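Local coordinates for phosphate binding protein (Planctomyces limnophilus, PDB 4JWO) that probably binds phosphate as the extracytoplasmic receptor of a PstS-type system that carries phosphate across the cytoplasmic membrane, at residues Q189-D194 with Q229-S234; N225-G230 with G239-A244; F246-S251 with E318-K323. All coordinates share one frame; numbering follows the deposited sequence. Where two conformers were deposited one is given.

Interaction 1. Residues Q189-D194 with Q229-S234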
loop_
_atom_site.group_PDB
_atom_site.type_symbol
_atom_site.label_atom_id
_atom_site.label_comp_id
_atom_site.label_asym_id
_atom_site.label_seq_id
_atom_site.Cartn_x
_atom_site.Cartn_y
_atom_site.Cartn_z
ATOM N N GLN A 189 20.672 -11.055 -7.653
ATOM C CA GLN A 189 20.751 -10.960 -6.196
ATOM C C GLN A 189 19.512 -10.231 -5.713
ATOM O O GLN A 189 19.353 -9.045 -5.970
ATOM C CB GLN A 189 22.004 -10.187 -5.774
ATOM C CG GLN A 189 23.293 -10.610 -6.477
ATOM C CD GLN A 189 23.831 -11.942 -5.993
ATOM O OE1 GLN A 189 23.222 -12.609 -5.154
ATOM N NE2 GLN A 189 24.985 -12.339 -6.521
ATOM N N LEU A 190 18.630 -10.951 -5.027
ATOM C CA LEU A 190 17.319 -10.428 -4.670
ATOM C C LEU A 190 17.289 -9.761 -3.306
ATOM O O LEU A 190 17.811 -10.294 -2.330
ATOM C CB LEU A 190 16.285 -11.560 -4.663
ATOM C CG LEU A 190 16.051 -12.249 -6.007
ATOM C CD1 LEU A 190 15.082 -13.402 -5.795
ATOM C CD2 LEU A 190 15.493 -11.258 -7.031
ATOM N N PHE A 191 16.632 -8.602 -3.255
ATOM C CA PHE A 191 16.444 -7.840 -2.024
ATOM C C PHE A 191 14.986 -7.466 -1.898
ATOM O O PHE A 191 14.350 -7.098 -2.873
ATOM C CB PHE A 191 17.292 -6.558 -2.060
ATOM C CG PHE A 191 18.768 -6.816 -2.066
ATOM C CD1 PHE A 191 19.453 -6.980 -3.268
ATOM C CD2 PHE A 191 19.471 -6.900 -0.878
ATOM C CE1 PHE A 191 20.824 -7.235 -3.271
ATOM C CE2 PHE A 191 20.831 -7.153 -0.876
ATOM C CZ PHE A 191 21.509 -7.314 -2.079
ATOM N N GLY A 192 14.441 -7.555 -0.692
ATOM C CA GLY A 192 13.045 -7.218 -0.496
ATOM C C GLY A 192 12.620 -7.101 0.945
ATOM O O GLY A 192 13.434 -7.206 1.869
ATOM N N ALA A 193 11.316 -6.908 1.125
ATOM C CA ALA A 193 10.721 -6.658 2.423
ATOM C C ALA A 193 10.658 -7.907 3.277
ATOM O O ALA A 193 10.670 -9.028 2.769
ATOM C CB ALA A 193 9.320 -6.085 2.244
ATOM N N ASP A 194 10.592 -7.701 4.582
ATOM C CA ASP A 194 10.357 -8.792 5.517
ATOM C C ASP A 194 8.950 -9.366 5.328
ATOM O O ASP A 194 8.008 -8.646 4.986
ATOM C CB ASP A 194 10.504 -8.298 6.963
ATOM C CG ASP A 194 11.939 -8.220 7.418
ATOM O OD1 ASP A 194 12.846 -8.458 6.595
ATOM O OD2 ASP A 194 12.159 -7.917 8.614
ATOM N N GLN A 229 21.319 -0.057 0.096
ATOM C CA GLN A 229 22.759 -0.282 0.047
ATOM C C GLN A 229 23.084 -1.609 -0.636
ATOM O O GLN A 229 24.074 -1.723 -1.352
ATOM C CB GLN A 229 23.367 -0.243 1.459
ATOM C CG GLN A 229 24.880 -0.259 1.479
ATOM C CD GLN A 229 25.472 0.995 0.866
ATOM O OE1 GLN A 229 24.958 2.102 1.063
ATOM N NE2 GLN A 229 26.550 0.828 0.111
ATOM N N GLY A 230 22.232 -2.607 -0.418
ATOM C CA GLY A 230 22.390 -3.900 -1.059
ATOM C C GLY A 230 22.342 -3.789 -2.568
ATOM O O GLY A 230 23.182 -4.347 -3.278
ATOM N N VAL A 231 21.351 -3.058 -3.068
ATOM C CA VAL A 231 21.237 -2.834 -4.501
ATOM C C VAL A 231 22.414 -2.027 -5.040
ATOM O O VAL A 231 22.959 -2.342 -6.100
ATOM C CB VAL A 231 19.891 -2.164 -4.842
ATOM C CG1 VAL A 231 19.833 -1.797 -6.328
ATOM C CG2 VAL A 231 18.755 -3.103 -4.447
ATOM N N VAL A 232 22.827 -0.986 -4.316
ATOM C CA VAL A 232 24.006 -0.217 -4.695
ATOM C C VAL A 232 25.270 -1.083 -4.841
ATOM O O VAL A 232 26.076 -0.882 -5.750
ATOM C CB VAL A 232 24.277 0.928 -3.677
ATOM C CG1 VAL A 232 25.571 1.665 -4.004
ATOM C CG2 VAL A 232 23.092 1.889 -3.639
ATOM N N ASP A 233 25.407 -2.072 -3.960
ATOM C CA ASP A 233 26.631 -2.866 -3.858
ATOM C C ASP A 233 26.700 -4.073 -4.800
ATOM O O ASP A 233 27.757 -4.680 -4.946
ATOM C CB ASP A 233 26.808 -3.365 -2.418
ATOM C CG ASP A 233 27.303 -2.290 -1.481
ATOM O OD1 ASP A 233 27.867 -1.288 -1.964
ATOM O OD2 ASP A 233 27.137 -2.462 -0.254
ATOM N N SER A 234 25.589 -4.423 -5.434
ATOM C CA SER A 234 25.557 -5.597 -6.304
ATOM C C SER A 234 25.080 -5.253 -7.706
ATOM O O SER A 234 23.936 -4.840 -7.900
ATOM C CB SER A 234 24.664 -6.692 -5.724
ATOM O OG SER A 234 24.568 -7.770 -6.636
#
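The one flat group that carries this contact is the phenyl ring of Phe-191, and one of its faces lies against the backbone of Gly-230. Gly-230 CA sits 4.0 Å from the ring centroid and 30° off the ring normal, which meets the definition of a CH-pi contact. The carbonyl carbon of Gly-230 stands 3.6 Å above the ring plane, displaced toward the rim, and Val-231 N stands higher, 4.2 Å above the same face. At the far end of the ring, CZ of Phe-191 approaches Gly-230 O at 3.6 Å. Beside this, CD1 of Phe-191 touches CG2 of Val-231 at 4.1 Å, the two side chains running past each other in opposite senses. The ring gets there because CG of Phe-191 stands anti to its own carbonyl carbon (chi1 -65°). A beta carbon modelled on Gly-230 would fall 2.4 Å from CE2 of Phe-191, so the close approach of ring and helix depends on the missing side chain. No hydrogen bond joins the segments. Thr-219 and Ala-237, on neighbouring parts of the sheet, also touch the Phe-191 side chain. Strand 189-192 pairs in parallel with 219-220 and with 237-242, while helix 224-233 passes over it between those two: a beta-alpha-beta crossover spanning an intervening strand, within the alpha/beta fold of periplasmic binding proteins.

Interaction 2. Residues N225-G230 with G239-A244. With FMT (formic acid), chain E.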
loop_
_atom_site.group_PDB
_atom_site.type_symbol
_atom_site.label_atom_id
_atom_site.label_comp_id
_atom_site.label_asym_id
_atom_site.label_seq_id
_atom_site.Cartn_x
_atom_site.Cartn_y
_atom_site.Cartn_z
ATOM N N ASN A 225 16.820 1.126 4.179
ATOM C CA ASN A 225 18.109 1.743 3.882
ATOM C C ASN A 225 19.180 0.685 3.646
ATOM O O ASN A 225 20.126 0.906 2.885
ATOM C CB ASN A 225 18.562 2.662 5.021
ATOM C CG ASN A 225 17.520 3.693 5.391
ATOM O OD1 ASN A 225 16.972 3.673 6.503
ATOM N ND2 ASN A 225 17.247 4.604 4.473
ATOM N N ILE A 226 19.040 -0.452 4.323
ATOM C CA ILE A 226 19.933 -1.589 4.118
ATOM C C ILE A 226 19.684 -2.225 2.750
ATOM O O ILE A 226 20.629 -2.631 2.069
ATOM C CB ILE A 226 19.780 -2.624 5.268
ATOM C CG1 ILE A 226 20.332 -2.019 6.559
ATOM C CG2 ILE A 226 20.490 -3.940 4.929
ATOM C CD1 ILE A 226 20.208 -2.922 7.761
ATOM N N LEU A 227 18.419 -2.314 2.347
ATOM C CA LEU A 227 18.093 -2.832 1.014
ATOM C C LEU A 227 18.659 -1.929 -0.081
ATOM O O LEU A 227 19.203 -2.422 -1.074
ATOM C CB LEU A 227 16.583 -2.987 0.836
ATOM C CG LEU A 227 15.875 -3.895 1.841
ATOM C CD1 LEU A 227 14.385 -3.920 1.511
ATOM C CD2 LEU A 227 16.466 -5.312 1.810
ATOM N N VAL A 228 18.520 -0.616 0.092
ATOM C CA VAL A 228 19.106 0.344 -0.846
ATOM C C VAL A 228 20.592 0.073 -1.018
ATOM O O VAL A 228 21.078 -0.025 -2.149
ATOM C CB VAL A 228 18.876 1.813 -0.383
ATOM C CG1 VAL A 228 19.733 2.796 -1.184
ATOM C CG2 VAL A 228 17.400 2.170 -0.487
ATOM N N GLN A 229 21.319 -0.057 0.096
ATOM C CA GLN A 229 22.759 -0.282 0.047
ATOM C C GLN A 229 23.084 -1.609 -0.636
ATOM O O GLN A 229 24.074 -1.723 -1.352
ATOM C CB GLN A 229 23.367 -0.243 1.459
ATOM C CG GLN A 229 24.880 -0.259 1.479
ATOM C CD GLN A 229 25.472 0.995 0.866
ATOM O OE1 GLN A 229 24.958 2.102 1.063
ATOM N NE2 GLN A 229 26.550 0.828 0.111
ATOM N N GLY A 230 22.232 -2.607 -0.418
ATOM C CA GLY A 230 22.390 -3.900 -1.059
ATOM C C GLY A 230 22.342 -3.789 -2.568
ATOM O O GLY A 230 23.182 -4.347 -3.278
ATOM N N GLY A 239 15.705 -5.370 -6.433
ATOM C CA GLY A 239 15.089 -5.180 -5.129
ATOM C C GLY A 239 13.730 -4.529 -5.244
ATOM O O GLY A 239 13.366 -4.023 -6.301
ATOM N N TYR A 240 12.956 -4.569 -4.166
ATOM C CA TYR A 240 11.730 -3.779 -4.104
ATOM C C TYR A 240 11.554 -3.171 -2.732
ATOM O O TYR A 240 11.980 -3.743 -1.729
ATOM C CB TYR A 240 10.482 -4.596 -4.492
ATOM C CG TYR A 240 10.022 -5.632 -3.485
ATOM C CD1 TYR A 240 9.102 -5.305 -2.495
ATOM C CD2 TYR A 240 10.476 -6.947 -3.549
ATOM C CE1 TYR A 240 8.659 -6.254 -1.579
ATOM C CE2 TYR A 240 10.043 -7.911 -2.621
ATOM C CZ TYR A 240 9.127 -7.551 -1.651
ATOM O OH TYR A 240 8.671 -8.487 -0.740
ATOM N N PHE A 241 10.929 -2.001 -2.710
ATOM C CA PHE A 241 10.616 -1.275 -1.480
ATOM C C PHE A 241 9.750 -0.076 -1.828
ATOM O O PHE A 241 9.483 0.182 -2.996
ATOM C CB PHE A 241 11.870 -0.884 -0.652
ATOM C CG PHE A 241 13.052 -0.396 -1.472
ATOM C CD1 PHE A 241 13.034 0.847 -2.094
ATOM C CD2 PHE A 241 14.189 -1.174 -1.585
ATOM C CE1 PHE A 241 14.142 1.296 -2.840
ATOM C CE2 PHE A 241 15.296 -0.728 -2.308
ATOM C CZ PHE A 241 15.266 0.499 -2.941
ATOM N N GLY A 242 9.296 0.647 -0.814
ATOM C CA GLY A 242 8.394 1.759 -1.034
ATOM C C GLY A 242 9.049 2.875 -1.814
ATOM O O GLY A 242 10.259 3.097 -1.728
ATOM N N TYR A 243 8.231 3.598 -2.566
ATOM C CA TYR A 243 8.705 4.651 -3.456
ATOM C C TYR A 243 9.556 5.711 -2.745
ATOM O O TYR A 243 10.527 6.225 -3.319
ATOM C CB TYR A 243 7.515 5.297 -4.178
ATOM C CG TYR A 243 7.907 6.495 -4.994
ATOM C CD1 TYR A 243 8.427 6.350 -6.272
ATOM C CD2 TYR A 243 7.785 7.783 -4.473
ATOM C CE1 TYR A 243 8.806 7.463 -7.015
ATOM C CE2 TYR A 243 8.161 8.889 -5.211
ATOM C CZ TYR A 243 8.667 8.721 -6.474
ATOM O OH TYR A 243 9.049 9.827 -7.201
ATOM N N ALA A 244 9.199 6.039 -1.504
ATOM C CA ALA A 244 9.905 7.094 -0.776
ATOM C C ALA A 244 11.378 6.770 -0.652
ATOM O O ALA A 244 12.224 7.655 -0.745
ATOM C CB ALA A 244 9.283 7.318 0.605
HETATM C C FMT E . 9.142 12.326 -5.375
HETATM O O1 FMT E . 9.940 12.124 -6.291
HETATM O O2 FMT E . 9.444 12.358 -4.182
#
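Apolar contacts between Phe-241 and two neighbouring helix residues, Leu-227 and Val-228, make up most of this interface. CB of Leu-227 lies 3.9 Å from CD2 of Phe-241, the two side chains lying alongside and pointing opposite ways. The Val-228 side chain instead runs roughly perpendicular to that of Phe-241, and its CG2, the methyl that stands beside the backbone N, comes to 3.7 Å from CZ of Phe-241. The aromatic side chain occupies the crowded position between backbone N and carbonyl carbon (chi1 41°), and from there the ring reaches the helix with CD2, CE2 and CZ. With an alanine here the ring is gone, and Leu-227 and Val-228 would probably face a gap where their main partner on the strand had been.

Contacts with polar atoms are few. CD1 of Leu-227 lies 4.0 Å from the carbonyl O of Tyr-240, which is packing and not a bond, and no hydrogen bond crosses between the segments. The ring of Tyr-240 leaves on the other side of the strand, where it stacks with Phe-203 and meets Trp-167 edge-to-face. Beyond Gly-242, at the N-cap of the following helix, the OH of Tyr-243 donates to O1 of a formic acid molecule at 2.6 Å; the additive, probably from the crystallisation liquor, has its carbon at the ring edge and in the ring plane.

The axes of 225-230 and 239-242 come within 9.0 Å at their closest and run roughly antiparallel, at 147°. With all four touching residues buried and no hydrogen bond between them, the cohesion of helix and strand here probably rests on apolar packing and the exclusion of water, not on directional polar pairing.

Interaction 3. Residues F246-S251 with E318-K323. With SO4 (sulfate ion), chain D.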
loop_
_atom_site.group_PDB
_atom_site.type_symbol
_atom_site.label_atom_id
_atom_site.label_comp_id
_atom_site.label_asym_id
_atom_site.label_seq_id
_atom_site.Cartn_x
_atom_site.Cartn_y
_atom_site.Cartn_z
ATOM N N PHE A 246 13.110 4.894 -2.775
ATOM C CA PHE A 246 13.740 5.115 -4.071
ATOM C C PHE A 246 13.999 6.604 -4.292
ATOM O O PHE A 246 15.107 7.005 -4.672
ATOM C CB PHE A 246 12.907 4.576 -5.247
ATOM C CG PHE A 246 13.355 5.127 -6.578
ATOM C CD1 PHE A 246 14.543 4.693 -7.164
ATOM C CD2 PHE A 246 12.626 6.128 -7.216
ATOM C CE1 PHE A 246 14.983 5.231 -8.367
ATOM C CE2 PHE A 246 13.071 6.669 -8.418
ATOM C CZ PHE A 246 14.241 6.220 -8.993
ATOM N N ALA A 247 12.969 7.417 -4.061
ATOM C CA ALA A 247 13.019 8.831 -4.422
ATOM C C ALA A 247 14.178 9.543 -3.754
ATOM O O ALA A 247 14.847 10.381 -4.364
ATOM C CB ALA A 247 11.699 9.522 -4.077
ATOM N N GLU A 248 14.451 9.187 -2.508
ATOM C CA GLU A 248 15.480 9.902 -1.765
ATOM C C GLU A 248 16.871 9.365 -2.079
ATOM O O GLU A 248 17.875 9.939 -1.657
ATOM C CB GLU A 248 15.210 9.811 -0.271
ATOM C CG GLU A 248 15.376 8.424 0.256
ATOM C CD GLU A 248 14.995 8.294 1.713
ATOM O OE1 GLU A 248 15.542 7.394 2.383
ATOM O OE2 GLU A 248 14.144 9.079 2.183
ATOM N N ASN A 249 16.921 8.270 -2.833
ATOM C CA ASN A 249 18.183 7.673 -3.248
ATOM C C ASN A 249 18.292 7.553 -4.765
ATOM O O ASN A 249 19.031 6.715 -5.273
ATOM C CB ASN A 249 18.332 6.290 -2.613
ATOM C CG ASN A 249 18.516 6.358 -1.115
ATOM O OD1 ASN A 249 19.557 6.803 -0.627
ATOM N ND2 ASN A 249 17.508 5.909 -0.371
ATOM N N ALA A 250 17.565 8.405 -5.487
ATOM C CA ALA A 250 17.418 8.248 -6.936
ATOM C C ALA A 250 18.731 8.317 -7.718
ATOM O O ALA A 250 18.861 7.698 -8.773
ATOM C CB ALA A 250 16.410 9.260 -7.485
ATOM N N SER A 251 19.709 9.061 -7.206
ATOM C CA SER A 251 20.994 9.186 -7.886
ATOM C C SER A 251 21.857 7.924 -7.783
ATOM O O SER A 251 22.878 7.814 -8.462
ATOM C CB SER A 251 21.764 10.385 -7.336
ATOM O OG SER A 251 22.292 10.082 -6.058
ATOM N N GLU A 318 4.528 11.008 6.674
ATOM C CA GLU A 318 5.459 10.618 7.724
ATOM C C GLU A 318 5.698 9.110 7.747
ATOM O O GLU A 318 6.795 8.653 8.082
ATOM C CB GLU A 318 4.947 11.094 9.086
ATOM C CG GLU A 318 6.013 11.480 10.073
ATOM C CD GLU A 318 5.435 12.271 11.229
ATOM O OE1 GLU A 318 5.169 11.668 12.291
ATOM O OE2 GLU A 318 5.236 13.495 11.067
ATOM N N VAL A 319 4.673 8.336 7.397
ATOM C CA VAL A 319 4.827 6.884 7.353
ATOM C C VAL A 319 5.198 6.427 5.941
ATOM O O VAL A 319 5.063 5.253 5.603
ATOM C CB VAL A 319 3.576 6.139 7.860
ATOM C CG1 VAL A 319 3.301 6.497 9.328
ATOM C CG2 VAL A 319 2.372 6.459 6.977
ATOM N N LYS A 320 5.643 7.389 5.128
ATOM C CA LYS A 320 6.309 7.144 3.841
ATOM C C LYS A 320 5.362 6.865 2.674
ATOM O O LYS A 320 5.783 6.335 1.638
ATOM C CB LYS A 320 7.380 6.048 3.953
ATOM C CG LYS A 320 8.447 6.306 5.025
ATOM C CD LYS A 320 9.359 7.465 4.670
ATOM C CE LYS A 320 10.569 7.477 5.592
ATOM N NZ LYS A 320 11.581 8.494 5.182
ATOM N N TYR A 321 4.099 7.243 2.831
ATOM C CA TYR A 321 3.141 7.149 1.740
ATOM C C TYR A 321 3.039 8.484 1.012
ATOM O O TYR A 321 3.669 9.469 1.400
ATOM C CB TYR A 321 1.759 6.714 2.255
ATOM C CG TYR A 321 1.667 5.253 2.670
ATOM C CD1 TYR A 321 2.285 4.256 1.930
ATOM C CD2 TYR A 321 0.949 4.876 3.795
ATOM C CE1 TYR A 321 2.194 2.910 2.315
ATOM C CE2 TYR A 321 0.852 3.540 4.179
ATOM C CZ TYR A 321 1.473 2.566 3.429
ATOM O OH TYR A 321 1.379 1.248 3.819
ATOM N N ILE A 322 2.245 8.501 -0.050
ATOM C CA ILE A 322 2.039 9.691 -0.870
ATOM C C ILE A 322 0.681 10.296 -0.502
ATOM O O ILE A 322 -0.325 9.587 -0.443
ATOM C CB ILE A 322 2.073 9.307 -2.372
ATOM C CG1 ILE A 322 3.483 8.821 -2.752
ATOM C CG2 ILE A 322 1.627 10.475 -3.225
ATOM C CD1 ILE A 322 3.554 8.035 -4.050
ATOM N N LYS A 323 0.645 11.596 -0.223
ATOM C CA LYS A 323 -0.623 12.203 0.175
ATOM C C LYS A 323 -1.514 12.325 -1.054
ATOM O O LYS A 323 -1.019 12.405 -2.184
ATOM C CB LYS A 323 -0.415 13.557 0.869
ATOM C CG LYS A 323 0.087 14.657 -0.032
ATOM C CD LYS A 323 0.168 15.973 0.721
ATOM C CE LYS A 323 0.672 17.090 -0.184
ATOM N NZ LYS A 323 0.624 18.401 0.524
HETATM S S SO4 D . 14.014 6.837 7.619
HETATM O O1 SO4 D . 15.037 7.391 8.514
HETATM O O2 SO4 D . 13.851 7.722 6.467
HETATM O O3 SO4 D . 14.428 5.519 7.126
HETATM O O4 SO4 D . 12.766 6.732 8.378
HETATM O O HOH W 1 11.895 10.029 2.216
#
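Lys-320 stretches toward Glu-248 and meets it only at the tip. At CB the chain turns so that CG is anti to the carbonyl carbon, and the chain bends once, at chi2 (-69°); from there CD, CE and NZ continue almost straight. CE comes to 3.4 Å from O2 of a sulfate ion. NZ then donates to that same oxygen at 2.7 Å, while OE2 of Glu-248 lies 4.0 Å from NZ, a long salt bridge. The ammonium therefore has anionic neighbours in two places, with the sulfate, probably from the crystallisation liquor, much the nearer. Lys-320 is the C-prime residue of a Schellman motif: with positive phi (82°), it ends helix 310-318, its N bonding to Glu-317 O and Tyr-321 N to Val-316 O. Glu-248 comes from the second position of a type I turn from Ala-247 to Ala-250. Its chain is extended beyond CG and comes in roughly perpendicular to the lysine. A water lies near both OE2 of Glu-248 and NZ of Lys-320, but its distance to the carboxylate is too short to be trusted and the link to the lysine is weak. Tyr-245 gives the lysine a cation-pi partner, and its OH also bonds the sulfate.

In the fold
Read from the N terminus, interaction 1 opens on strand 189-192 and closes on helix 224-233, taking in helix 198-208 and strand 219-220. Interaction 2 opens on the stretch of helix where interaction 1 closes, the two sharing Gln-229 and Gly-230, and closes on strand 237-242 and the start of helix 243-247. That strand neighbours 189-192 in the sheet, so one helix is packed against two adjacent strands. Interaction 3 follows in series, its long loop joining helix 243-247, which it shares with interaction 2, to the loop between helices 310-318 and 326-340. Its centre lies about 10 Å from that of interaction 2, which it touches through Val-228 with Asn-249.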